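Long-range contacts in ribonucleoside triphosphate reductase (Lactobacillus leichmannii, PDB 1L1L), which reduces ribonucleoside triphosphates to 2'-deoxyribonucleoside triphosphates with the help of adenosylcobalamin (coenzyme B12), as an allosterically regulated monomer: residues D479-R488 and V613-A621; A569-D579 and T600-K611. All blocks are in the same frame, centred on the assembly; numbering follows the deposited sequence.

In the fold
Following the chain from the N terminus, helix 477-485 and the turn behind it supply the first half of interaction 1. About eighty residues later strand 570-578 begins interaction 2, which closes on strand 603-611 after an excursion through helix 583-589 and strand 593-596. Only then does the chain reach 613-621 and complete interaction 1, so the shorter loop sits wholly within the longer one. The two contacts have centres about 26 Å apart yet meet at one corner: Asp616 OD1 lies 2.8 Å from Tyr570 OH, a probable hydrogen bond, and Phe620 packs on Ala569. One end of the four-stranded antiparallel sheet is thereby tied to helix 477-485.

Interaction 1: residues D479-R488 and V613-A621; sequences DWLLTRLGNR and VGADNPNFA
Leu482 lays its two methyls over the loop 613-621: CD1 covers CB of Asn619 and the amide of Asn617, while CD2 sits 3.9 Å from Gly614 CA and meets the Phe620 ring at its edge. CB points toward the loop, and with CG anti to the backbone N (chi1 -179°) both methyls meet it. Val613 touches two residues one turn apart on the helix, its CB and CG2 at the Asp479 carboxylate and its CG1 3.3 Å from Thr483 OG1. A water gives one proton to Asp479 OD1 and the other to Val613 O; OD1 of Asp479 is also bonded to His566 and OD2 to the backbone N of Ser560.

The loop is built from two consecutive type I turns, Gly614 to Asn617 and Asn617 to Phe620, and the second contains an Asx turn, in which Asn617 OD1 accepts from Asn619 N over a very short distance. This turn pair docks on the C-terminal end of the helix, where Gly486 departs from helical geometry with positive phi. Two amides converge on the Gly486 carbonyl: Asn619 ND2 donates to Gly486 O in a bent bond (137° at the hydrogen) whose modelled length, 2.5 Å, is too short to be taken as exact, and Asn617 ND2 adds a weak one at 3.3 Å. Asn619 also rests its amide against CB of Asn487, whose own amide is taken by Asp511.

Beyond the helix Arg488 folds back, bent at chi3 (-60°), so that NH1 donates to Asn619 O at 2.7 Å. The oxygen lies in the guanidinium plane, but the donor stands above the carbonyl plane. Ala621 CB covers one face of this guanidinium, and NE forms a salt bridge with Glu630.

Interaction 2: residues A569-D579 and T600-K611; sequences AYLIQRIRFQD and TENTTCVEFPIK
Strands 570-578 and 603-611 run antiparallel, their axes 150° apart, as the two central strands of a four-stranded sheet. Eight backbone hydrogen bonds join Leu571 with Ile610, Gln573 with Phe608, Ile575 with Val606 and Phe577 with Thr604, two to each pair, and Asp579 N extends the ladder to Asn602 O.

On the face with Leu571, Ile575 and Phe577, aliphatic and aromatic groups interleave diagonally. Ile575 CG1 approaches Phe608 CE1 at 3.5 Å, the side chains crossing at about a right angle, and Val606 CG2 lies obliquely against the Phe577 ring, 3.6 Å from its CD1. Ile610 CD1 reaches diagonally across to the Gln573 amide, 3.4 Å from NE2. Helix 583-589 covers Phe577, Thr604 and Val606 through Leu584. At the Phe577 end Thr604 OG1 donates to Asp579 OD2 at 2.6 Å, from above the carboxylate plane.

On the other face Ile572 CD1 packs on Pro609, and Arg574 and Glu607 extend side by side, NH2 to OE2 3.4 Å, with their planes 68° apart. Around this long, skewed salt bridge Arg574 NE pairs with Glu595, NH2 also with Glu691, and NH1 bonds to the carbonyl of Ala688; Glu607 pairs with Arg701. Lys611, fully extended with CG anti to the backbone N (chi1 178°), runs alongside Tyr570, bringing CE 3.2 Å from its OH, and that hydroxyl is hydrogen-bonded to Asp616.

One face is thus mainly apolar, while the other mixes apolar contacts with clustered charges, whose two arginines would be expected to favour the carboxylate form of Glu607.

Interaction 1: residues D479-R488 and V613-A621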
loop_
_atom_site.group_PDB
_atom_site.type_symbol
_atom_site.label_atom_id
_atom_site.label_comp_id
_atom_site.label_asym_id
_atom_site.label_seq_id
_atom_site.Cartn_x
_atom_site.Cartn_y
_atom_site.Cartn_z
ATOM N N ASP A 479 -21.007 -5.798 -2.191
ATOM C CA ASP A 479 -21.610 -7.087 -2.561
ATOM C C ASP A 479 -22.307 -7.694 -1.345
ATOM O O ASP A 479 -23.443 -8.174 -1.426
ATOM C CB ASP A 479 -20.562 -8.107 -3.026
ATOM C CG ASP A 479 -19.820 -7.686 -4.276
ATOM O OD1 ASP A 479 -20.376 -6.937 -5.111
ATOM O OD2 ASP A 479 -18.667 -8.143 -4.423
ATOM N N TRP A 480 -21.595 -7.685 -0.225
ATOM C CA TRP A 480 -22.097 -8.249 1.020
ATOM C C TRP A 480 -23.386 -7.595 1.505
ATOM O O TRP A 480 -24.306 -8.293 1.936
ATOM C CB TRP A 480 -21.025 -8.140 2.103
ATOM C CG TRP A 480 -21.407 -8.750 3.417
ATOM C CD1 TRP A 480 -21.861 -10.025 3.630
ATOM C CD2 TRP A 480 -21.296 -8.143 4.714
ATOM N NE1 TRP A 480 -22.032 -10.248 4.976
ATOM C CE2 TRP A 480 -21.692 -9.112 5.663
ATOM C CE3 TRP A 480 -20.899 -6.877 5.165
ATOM C CZ2 TRP A 480 -21.701 -8.854 7.043
ATOM C CZ3 TRP A 480 -20.907 -6.621 6.537
ATOM C CH2 TRP A 480 -21.306 -7.608 7.458
ATOM N N LEU A 481 -23.452 -6.266 1.435
ATOM C CA LEU A 481 -24.633 -5.530 1.885
ATOM C C LEU A 481 -25.824 -5.605 0.927
ATOM O O LEU A 481 -26.958 -5.796 1.358
ATOM C CB LEU A 481 -24.282 -4.058 2.133
ATOM C CG LEU A 481 -23.202 -3.764 3.182
ATOM C CD1 LEU A 481 -22.978 -2.257 3.270
ATOM C CD2 LEU A 481 -23.617 -4.320 4.529
ATOM N N LEU A 482 -25.571 -5.451 -0.368
ATOM C CA LEU A 482 -26.647 -5.487 -1.354
ATOM C C LEU A 482 -27.361 -6.831 -1.311
ATOM O O LEU A 482 -28.592 -6.910 -1.372
ATOM C CB LEU A 482 -26.091 -5.242 -2.759
ATOM C CG LEU A 482 -27.107 -5.232 -3.910
ATOM C CD1 LEU A 482 -28.146 -4.146 -3.674
ATOM C CD2 LEU A 482 -26.381 -4.994 -5.231
ATOM N N THR A 483 -26.570 -7.888 -1.200
ATOM C CA THR A 483 -27.097 -9.237 -1.156
ATOM C C THR A 483 -27.877 -9.437 0.131
ATOM O O THR A 483 -29.088 -9.664 0.115
ATOM C CB THR A 483 -25.950 -10.260 -1.217
ATOM O OG1 THR A 483 -25.217 -10.065 -2.432
ATOM C CG2 THR A 483 -26.487 -11.694 -1.181
ATOM N N ARG A 484 -27.170 -9.313 1.247
ATOM C CA ARG A 484 -27.753 -9.514 2.561
ATOM C C ARG A 484 -28.838 -8.523 2.997
ATOM O O ARG A 484 -29.649 -8.844 3.867
ATOM C CB ARG A 484 -26.631 -9.556 3.594
ATOM C CG ARG A 484 -26.929 -10.442 4.775
ATOM C CD ARG A 484 -25.658 -10.790 5.528
ATOM N NE ARG A 484 -25.936 -11.590 6.720
ATOM C CZ ARG A 484 -25.031 -11.882 7.649
ATOM N NH1 ARG A 484 -23.786 -11.441 7.522
ATOM N NH2 ARG A 484 -25.373 -12.597 8.712
ATOM N N LEU A 485 -28.877 -7.338 2.397
ATOM C CA LEU A 485 -29.879 -6.340 2.775
ATOM C C LEU A 485 -30.919 -6.072 1.689
ATOM O O LEU A 485 -32.048 -5.665 1.979
ATOM C CB LEU A 485 -29.201 -5.012 3.131
ATOM C CG LEU A 485 -28.217 -4.930 4.300
ATOM C CD1 LEU A 485 -27.640 -3.516 4.360
ATOM C CD2 LEU A 485 -28.913 -5.275 5.604
ATOM N N GLY A 486 -30.532 -6.292 0.438
ATOM C CA GLY A 486 -31.434 -6.043 -0.666
ATOM C C GLY A 486 -31.307 -4.614 -1.152
ATOM O O GLY A 486 -31.831 -4.258 -2.205
ATOM N N ASN A 487 -30.603 -3.787 -0.381
ATOM C CA ASN A 487 -30.413 -2.385 -0.737
ATOM C C ASN A 487 -29.073 -1.871 -0.214
ATOM O O ASN A 487 -28.354 -2.585 0.475
ATOM C CB ASN A 487 -31.542 -1.535 -0.147
ATOM C CG ASN A 487 -31.675 -1.713 1.356
ATOM O OD1 ASN A 487 -32.134 -2.753 1.831
ATOM N ND2 ASN A 487 -31.260 -0.702 2.113
ATOM N N ARG A 488 -28.756 -0.622 -0.537
ATOM C CA ARG A 488 -27.501 -0.018 -0.101
ATOM C C ARG A 488 -27.615 0.560 1.309
ATOM O O ARG A 488 -28.662 1.108 1.678
ATOM C CB ARG A 488 -27.085 1.065 -1.098
ATOM C CG ARG A 488 -26.929 0.526 -2.516
ATOM C CD ARG A 488 -26.280 1.542 -3.427
ATOM N NE ARG A 488 -27.056 2.773 -3.514
ATOM C CZ ARG A 488 -28.195 2.896 -4.183
ATOM N NH1 ARG A 488 -28.704 1.855 -4.835
ATOM N NH2 ARG A 488 -28.820 4.063 -4.207
ATOM N N VAL A 613 -22.134 -8.947 -8.635
ATOM C CA VAL A 613 -23.135 -9.459 -7.716
ATOM C C VAL A 613 -24.288 -8.468 -7.678
ATOM O O VAL A 613 -24.076 -7.251 -7.722
ATOM C CB VAL A 613 -22.559 -9.594 -6.299
ATOM C CG1 VAL A 613 -23.637 -10.030 -5.332
ATOM C CG2 VAL A 613 -21.417 -10.590 -6.305
ATOM N N GLY A 614 -25.509 -8.986 -7.620
ATOM C CA GLY A 614 -26.670 -8.120 -7.567
ATOM C C GLY A 614 -26.872 -7.292 -8.817
ATOM O O GLY A 614 -27.584 -6.288 -8.794
ATOM N N ALA A 615 -26.254 -7.721 -9.913
ATOM C CA ALA A 615 -26.349 -7.020 -11.185
ATOM C C ALA A 615 -27.786 -6.700 -11.596
ATOM O O ALA A 615 -28.055 -5.641 -12.173
ATOM C CB ALA A 615 -25.667 -7.842 -12.277
ATOM N N ASP A 616 -28.710 -7.608 -11.290
ATOM C CA ASP A 616 -30.109 -7.420 -11.657
ATOM C C ASP A 616 -30.997 -6.886 -10.540
ATOM O O ASP A 616 -32.223 -6.953 -10.629
ATOM C CB ASP A 616 -30.688 -8.733 -12.189
ATOM C CG ASP A 616 -29.993 -9.195 -13.447
ATOM O OD1 ASP A 616 -29.854 -8.369 -14.376
ATOM O OD2 ASP A 616 -29.590 -10.377 -13.509
ATOM N N ASN A 617 -30.379 -6.361 -9.488
ATOM C CA ASN A 617 -31.136 -5.801 -8.380
ATOM C C ASN A 617 -31.361 -4.329 -8.701
ATOM O O ASN A 617 -30.429 -3.617 -9.074
ATOM C CB ASN A 617 -30.355 -5.929 -7.074
ATOM C CG ASN A 617 -31.138 -5.427 -5.880
ATOM O OD1 ASN A 617 -31.734 -4.353 -5.921
ATOM N ND2 ASN A 617 -31.127 -6.196 -4.801
ATOM N N PRO A 618 -32.603 -3.850 -8.565
ATOM C CA PRO A 618 -32.874 -2.440 -8.861
ATOM C C PRO A 618 -32.108 -1.504 -7.923
ATOM O O PRO A 618 -32.001 -0.305 -8.184
ATOM C CB PRO A 618 -34.388 -2.341 -8.696
ATOM C CG PRO A 618 -34.679 -3.397 -7.656
ATOM C CD PRO A 618 -33.815 -4.540 -8.093
ATOM N N ASN A 619 -31.584 -2.058 -6.833
ATOM C CA ASN A 619 -30.813 -1.279 -5.873
ATOM C C ASN A 619 -29.331 -1.319 -6.222
ATOM O O ASN A 619 -28.503 -0.737 -5.518
ATOM C CB ASN A 619 -31.017 -1.797 -4.444
ATOM C CG ASN A 619 -32.352 -1.376 -3.862
ATOM O OD1 ASN A 619 -32.722 -0.200 -3.916
ATOM N ND2 ASN A 619 -33.080 -2.330 -3.297
ATOM N N PHE A 620 -29.003 -2.019 -7.304
ATOM C CA PHE A 620 -27.621 -2.109 -7.750
ATOM C C PHE A 620 -27.212 -0.725 -8.216
ATOM O O PHE A 620 -27.946 -0.080 -8.964
ATOM C CB PHE A 620 -27.477 -3.070 -8.930
ATOM C CG PHE A 620 -26.071 -3.156 -9.459
ATOM C CD1 PHE A 620 -25.130 -3.968 -8.835
ATOM C CD2 PHE A 620 -25.670 -2.373 -10.533
ATOM C CE1 PHE A 620 -23.805 -3.995 -9.271
ATOM C CE2 PHE A 620 -24.348 -2.385 -10.979
ATOM C CZ PHE A 620 -23.413 -3.197 -10.347
ATOM N N ALA A 621 -26.038 -0.275 -7.789
ATOM C CA ALA A 621 -25.558 1.042 -8.181
ATOM C C ALA A 621 -24.150 0.957 -8.750
ATOM O O ALA A 621 -23.266 0.360 -8.138
ATOM C CB ALA A 621 -25.577 1.974 -6.981
HETATM O O HOH W 1 -22.659 -5.651 -5.851
#

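Interaction 2: residues A569-D579 and T600-K611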
loop_
_atom_site.group_PDB
_atom_site.type_symbol
_atom_site.label_atom_id
_atom_site.label_comp_id
_atom_site.label_asym_id
_atom_site.label_seq_id
_atom_site.Cartn_x
_atom_site.Cartn_y
_atom_site.Cartn_z
ATOM N N ALA A 569 -22.661 -3.172 -13.972
ATOM C CA ALA A 569 -23.339 -4.450 -13.706
ATOM C C ALA A 569 -22.785 -5.588 -14.561
ATOM O O ALA A 569 -22.460 -6.666 -14.059
ATOM C CB ALA A 569 -24.830 -4.301 -13.962
ATOM N N TYR A 570 -22.697 -5.337 -15.858
ATOM C CA TYR A 570 -22.175 -6.305 -16.809
ATOM C C TYR A 570 -21.077 -5.584 -17.578
ATOM O O TYR A 570 -21.307 -4.516 -18.146
ATOM C CB TYR A 570 -23.279 -6.752 -17.764
ATOM C CG TYR A 570 -24.399 -7.498 -17.087
ATOM C CD1 TYR A 570 -24.241 -8.828 -16.696
ATOM C CD2 TYR A 570 -25.614 -6.871 -16.815
ATOM C CE1 TYR A 570 -25.264 -9.515 -16.055
ATOM C CE2 TYR A 570 -26.644 -7.550 -16.171
ATOM C CZ TYR A 570 -26.461 -8.871 -15.794
ATOM O OH TYR A 570 -27.476 -9.547 -15.147
ATOM N N LEU A 571 -19.889 -6.168 -17.602
ATOM C CA LEU A 571 -18.777 -5.530 -18.282
ATOM C C LEU A 571 -17.853 -6.508 -18.980
ATOM O O LEU A 571 -17.853 -7.703 -18.694
ATOM C CB LEU A 571 -17.914 -4.768 -17.271
ATOM C CG LEU A 571 -18.464 -3.686 -16.347
ATOM C CD1 LEU A 571 -17.507 -3.519 -15.178
ATOM C CD2 LEU A 571 -18.623 -2.381 -17.104
ATOM N N ILE A 572 -17.059 -5.971 -19.897
ATOM C CA ILE A 572 -16.028 -6.744 -20.561
ATOM C C ILE A 572 -14.785 -6.134 -19.927
ATOM O O ILE A 572 -14.492 -4.954 -20.148
ATOM C CB ILE A 572 -15.940 -6.485 -22.076
ATOM C CG1 ILE A 572 -17.118 -7.127 -22.809
ATOM C CG2 ILE A 572 -14.617 -7.032 -22.604
ATOM C CD1 ILE A 572 -17.235 -8.624 -22.623
ATOM N N GLN A 573 -14.073 -6.900 -19.113
ATOM C CA GLN A 573 -12.868 -6.364 -18.502
ATOM C C GLN A 573 -11.668 -6.855 -19.278
ATOM O O GLN A 573 -11.544 -8.044 -19.550
ATOM C CB GLN A 573 -12.768 -6.770 -17.034
ATOM C CG GLN A 573 -13.777 -6.044 -16.165
ATOM C CD GLN A 573 -13.272 -5.816 -14.755
ATOM O OE1 GLN A 573 -12.188 -5.271 -14.556
ATOM N NE2 GLN A 573 -14.064 -6.226 -13.765
ATOM N N ARG A 574 -10.801 -5.920 -19.662
ATOM C CA ARG A 574 -9.604 -6.243 -20.425
ATOM C C ARG A 574 -8.353 -6.311 -19.559
ATOM O O ARG A 574 -8.041 -5.375 -18.813
ATOM C CB ARG A 574 -9.377 -5.202 -21.532
ATOM C CG ARG A 574 -10.436 -5.202 -22.610
ATOM C CD ARG A 574 -10.080 -4.228 -23.731
ATOM N NE ARG A 574 -10.948 -4.423 -24.881
ATOM C CZ ARG A 574 -12.205 -4.009 -24.942
ATOM N NH1 ARG A 574 -12.740 -3.360 -23.921
ATOM N NH2 ARG A 574 -12.933 -4.267 -26.021
ATOM N N ILE A 575 -7.632 -7.421 -19.673
ATOM C CA ILE A 575 -6.394 -7.626 -18.942
ATOM C C ILE A 575 -5.281 -7.642 -19.976
ATOM O O ILE A 575 -5.361 -8.364 -20.969
ATOM C CB ILE A 575 -6.419 -8.964 -18.188
ATOM C CG1 ILE A 575 -7.676 -9.030 -17.328
ATOM C CG2 ILE A 575 -5.174 -9.107 -17.335
ATOM C CD1 ILE A 575 -7.844 -7.828 -16.404
ATOM N N ARG A 576 -4.250 -6.834 -19.751
ATOM C CA ARG A 576 -3.141 -6.739 -20.686
ATOM C C ARG A 576 -1.984 -7.666 -20.343
ATOM O O ARG A 576 -1.554 -7.749 -19.181
ATOM C CB ARG A 576 -2.672 -5.279 -20.764
ATOM C CG ARG A 576 -3.860 -4.343 -20.968
ATOM C CD ARG A 576 -3.499 -3.025 -21.629
ATOM N NE ARG A 576 -2.434 -2.322 -20.927
ATOM C CZ ARG A 576 -2.067 -1.075 -21.204
ATOM N NH1 ARG A 576 -1.078 -0.500 -20.521
ATOM N NH2 ARG A 576 -2.702 -0.393 -22.152
ATOM N N PHE A 577 -1.494 -8.360 -21.369
ATOM C CA PHE A 577 -0.396 -9.310 -21.251
ATOM C C PHE A 577 0.697 -9.022 -22.266
ATOM O O PHE A 577 0.418 -8.576 -23.376
ATOM C CB PHE A 577 -0.859 -10.752 -21.550
ATOM C CG PHE A 577 -1.874 -11.295 -20.590
ATOM C CD1 PHE A 577 -3.224 -10.995 -20.735
ATOM C CD2 PHE A 577 -1.471 -12.096 -19.523
ATOM C CE1 PHE A 577 -4.168 -11.477 -19.830
ATOM C CE2 PHE A 577 -2.404 -12.585 -18.611
ATOM C CZ PHE A 577 -3.754 -12.276 -18.761
ATOM N N GLN A 578 1.934 -9.318 -21.888
ATOM C CA GLN A 578 3.058 -9.186 -22.802
ATOM C C GLN A 578 2.779 -10.271 -23.843
ATOM O O GLN A 578 2.291 -11.351 -23.500
ATOM C CB GLN A 578 4.375 -9.483 -22.079
ATOM C CG GLN A 578 5.240 -8.246 -21.819
ATOM C CD GLN A 578 6.331 -8.475 -20.778
ATOM O OE1 GLN A 578 7.277 -7.687 -20.671
ATOM N NE2 GLN A 578 6.195 -9.541 -19.993
ATOM N N ASP A 579 3.062 -9.983 -25.108
ATOM C CA ASP A 579 2.824 -10.948 -26.173
ATOM C C ASP A 579 3.538 -12.283 -25.965
ATOM O O ASP A 579 3.163 -13.280 -26.569
ATOM C CB ASP A 579 3.234 -10.360 -27.527
ATOM C CG ASP A 579 2.252 -9.328 -28.042
ATOM O OD1 ASP A 579 2.483 -8.810 -29.153
ATOM O OD2 ASP A 579 1.250 -9.033 -27.355
ATOM N N THR A 600 -0.041 0.094 -25.799
ATOM C CA THR A 600 1.294 -0.382 -25.463
ATOM C C THR A 600 1.806 -1.345 -26.512
ATOM O O THR A 600 1.085 -2.231 -26.974
ATOM C CB THR A 600 1.308 -1.112 -24.097
ATOM O OG1 THR A 600 0.571 -0.345 -23.134
ATOM C CG2 THR A 600 2.735 -1.286 -23.600
ATOM N N GLU A 601 3.067 -1.175 -26.876
ATOM C CA GLU A 601 3.712 -2.006 -27.874
ATOM C C GLU A 601 3.867 -3.454 -27.395
ATOM O O GLU A 601 4.012 -3.701 -26.200
ATOM C CB GLU A 601 5.081 -1.407 -28.190
ATOM C CG GLU A 601 5.799 -2.055 -29.345
ATOM C CD GLU A 601 6.942 -1.197 -29.850
ATOM O OE1 GLU A 601 7.632 -0.583 -29.009
ATOM O OE2 GLU A 601 7.156 -1.152 -31.081
ATOM N N ASN A 602 3.830 -4.396 -28.336
ATOM C CA ASN A 602 3.985 -5.830 -28.047
ATOM C C ASN A 602 3.167 -6.318 -26.860
ATOM O O ASN A 602 3.672 -7.063 -26.018
ATOM C CB ASN A 602 5.451 -6.167 -27.785
ATOM C CG ASN A 602 6.362 -5.707 -28.894
ATOM O OD1 ASN A 602 6.196 -6.089 -30.056
ATOM N ND2 ASN A 602 7.341 -4.882 -28.542
ATOM N N THR A 603 1.908 -5.911 -26.797
ATOM C CA THR A 603 1.031 -6.306 -25.706
ATOM C C THR A 603 -0.307 -6.796 -26.280
ATOM O O THR A 603 -0.759 -6.329 -27.322
ATOM C CB THR A 603 0.811 -5.109 -24.743
ATOM O OG1 THR A 603 2.047 -4.787 -24.089
ATOM C CG2 THR A 603 -0.236 -5.424 -23.709
ATOM N N THR A 604 -0.928 -7.754 -25.599
ATOM C CA THR A 604 -2.201 -8.326 -26.037
ATOM C C THR A 604 -3.263 -8.129 -24.968
ATOM O O THR A 604 -2.998 -8.313 -23.778
ATOM C CB THR A 604 -2.089 -9.871 -26.285
ATOM O OG1 THR A 604 -1.131 -10.136 -27.312
ATOM C CG2 THR A 604 -3.437 -10.451 -26.699
ATOM N N CYS A 605 -4.460 -7.751 -25.393
ATOM C CA CYS A 605 -5.570 -7.581 -24.474
ATOM C C CYS A 605 -6.380 -8.867 -24.516
ATOM O O CYS A 605 -6.555 -9.460 -25.581
ATOM C CB CYS A 605 -6.497 -6.448 -24.913
ATOM S SG CYS A 605 -5.973 -4.780 -24.470
ATOM N N VAL A 606 -6.866 -9.295 -23.359
ATOM C CA VAL A 606 -7.708 -10.475 -23.299
ATOM C C VAL A 606 -9.012 -10.027 -22.630
ATOM O O VAL A 606 -8.999 -9.429 -21.541
ATOM C CB VAL A 606 -7.028 -11.612 -22.508
ATOM C CG1 VAL A 606 -7.948 -12.831 -22.456
ATOM C CG2 VAL A 606 -5.701 -11.980 -23.175
ATOM N N GLU A 607 -10.134 -10.307 -23.292
ATOM C CA GLU A 607 -11.446 -9.899 -22.800
ATOM C C GLU A 607 -12.137 -10.897 -21.864
ATOM O O GLU A 607 -12.415 -12.050 -22.244
ATOM C CB GLU A 607 -12.343 -9.582 -23.997
ATOM C CG GLU A 607 -11.608 -8.728 -25.040
ATOM C CD GLU A 607 -12.495 -8.200 -26.145
ATOM O OE1 GLU A 607 -13.697 -8.534 -26.182
ATOM O OE2 GLU A 607 -11.975 -7.428 -26.988
ATOM N N PHE A 608 -12.426 -10.436 -20.647
ATOM C CA PHE A 608 -13.089 -11.274 -19.638
ATOM C C PHE A 608 -14.491 -10.765 -19.330
ATOM O O PHE A 608 -14.654 -9.693 -18.742
ATOM C CB PHE A 608 -12.298 -11.296 -18.319
ATOM C CG PHE A 608 -10.936 -11.928 -18.418
ATOM C CD1 PHE A 608 -9.875 -11.254 -19.020
ATOM C CD2 PHE A 608 -10.713 -13.213 -17.904
ATOM C CE1 PHE A 608 -8.607 -11.848 -19.113
ATOM C CE2 PHE A 608 -9.459 -13.814 -17.993
ATOM C CZ PHE A 608 -8.402 -13.136 -18.597
ATOM N N PRO A 609 -15.529 -11.509 -19.746
ATOM C CA PRO A 609 -16.901 -11.071 -19.459
ATOM C C PRO A 609 -17.105 -11.199 -17.943
ATOM O O PRO A 609 -16.714 -12.208 -17.355
ATOM C CB PRO A 609 -17.760 -12.074 -20.238
ATOM C CG PRO A 609 -16.852 -12.481 -21.384
ATOM C CD PRO A 609 -15.517 -12.636 -20.696
ATOM N N ILE A 610 -17.689 -10.186 -17.305
ATOM C CA ILE A 610 -17.896 -10.243 -15.858
ATOM C C ILE A 610 -19.229 -9.690 -15.386
ATOM O O ILE A 610 -19.647 -8.599 -15.781
ATOM C CB ILE A 610 -16.782 -9.488 -15.085
ATOM C CG1 ILE A 610 -15.429 -10.156 -15.332
ATOM C CG2 ILE A 610 -17.103 -9.479 -13.590
ATOM C CD1 ILE A 610 -14.275 -9.513 -14.588
ATOM N N LYS A 611 -19.889 -10.456 -14.526
ATOM C CA LYS A 611 -21.172 -10.055 -13.969
ATOM C C LYS A 611 -20.995 -9.712 -12.502
ATOM O O LYS A 611 -20.478 -10.517 -11.727
ATOM C CB LYS A 611 -22.196 -11.181 -14.099
ATOM C CG LYS A 611 -23.546 -10.842 -13.488
ATOM C CD LYS A 611 -24.568 -11.947 -13.744
ATOM C CE LYS A 611 -25.941 -11.568 -13.187
ATOM N NZ LYS A 611 -26.976 -12.608 -13.478
HETATM O O HOH W 2 0.423 -7.175 -29.832
#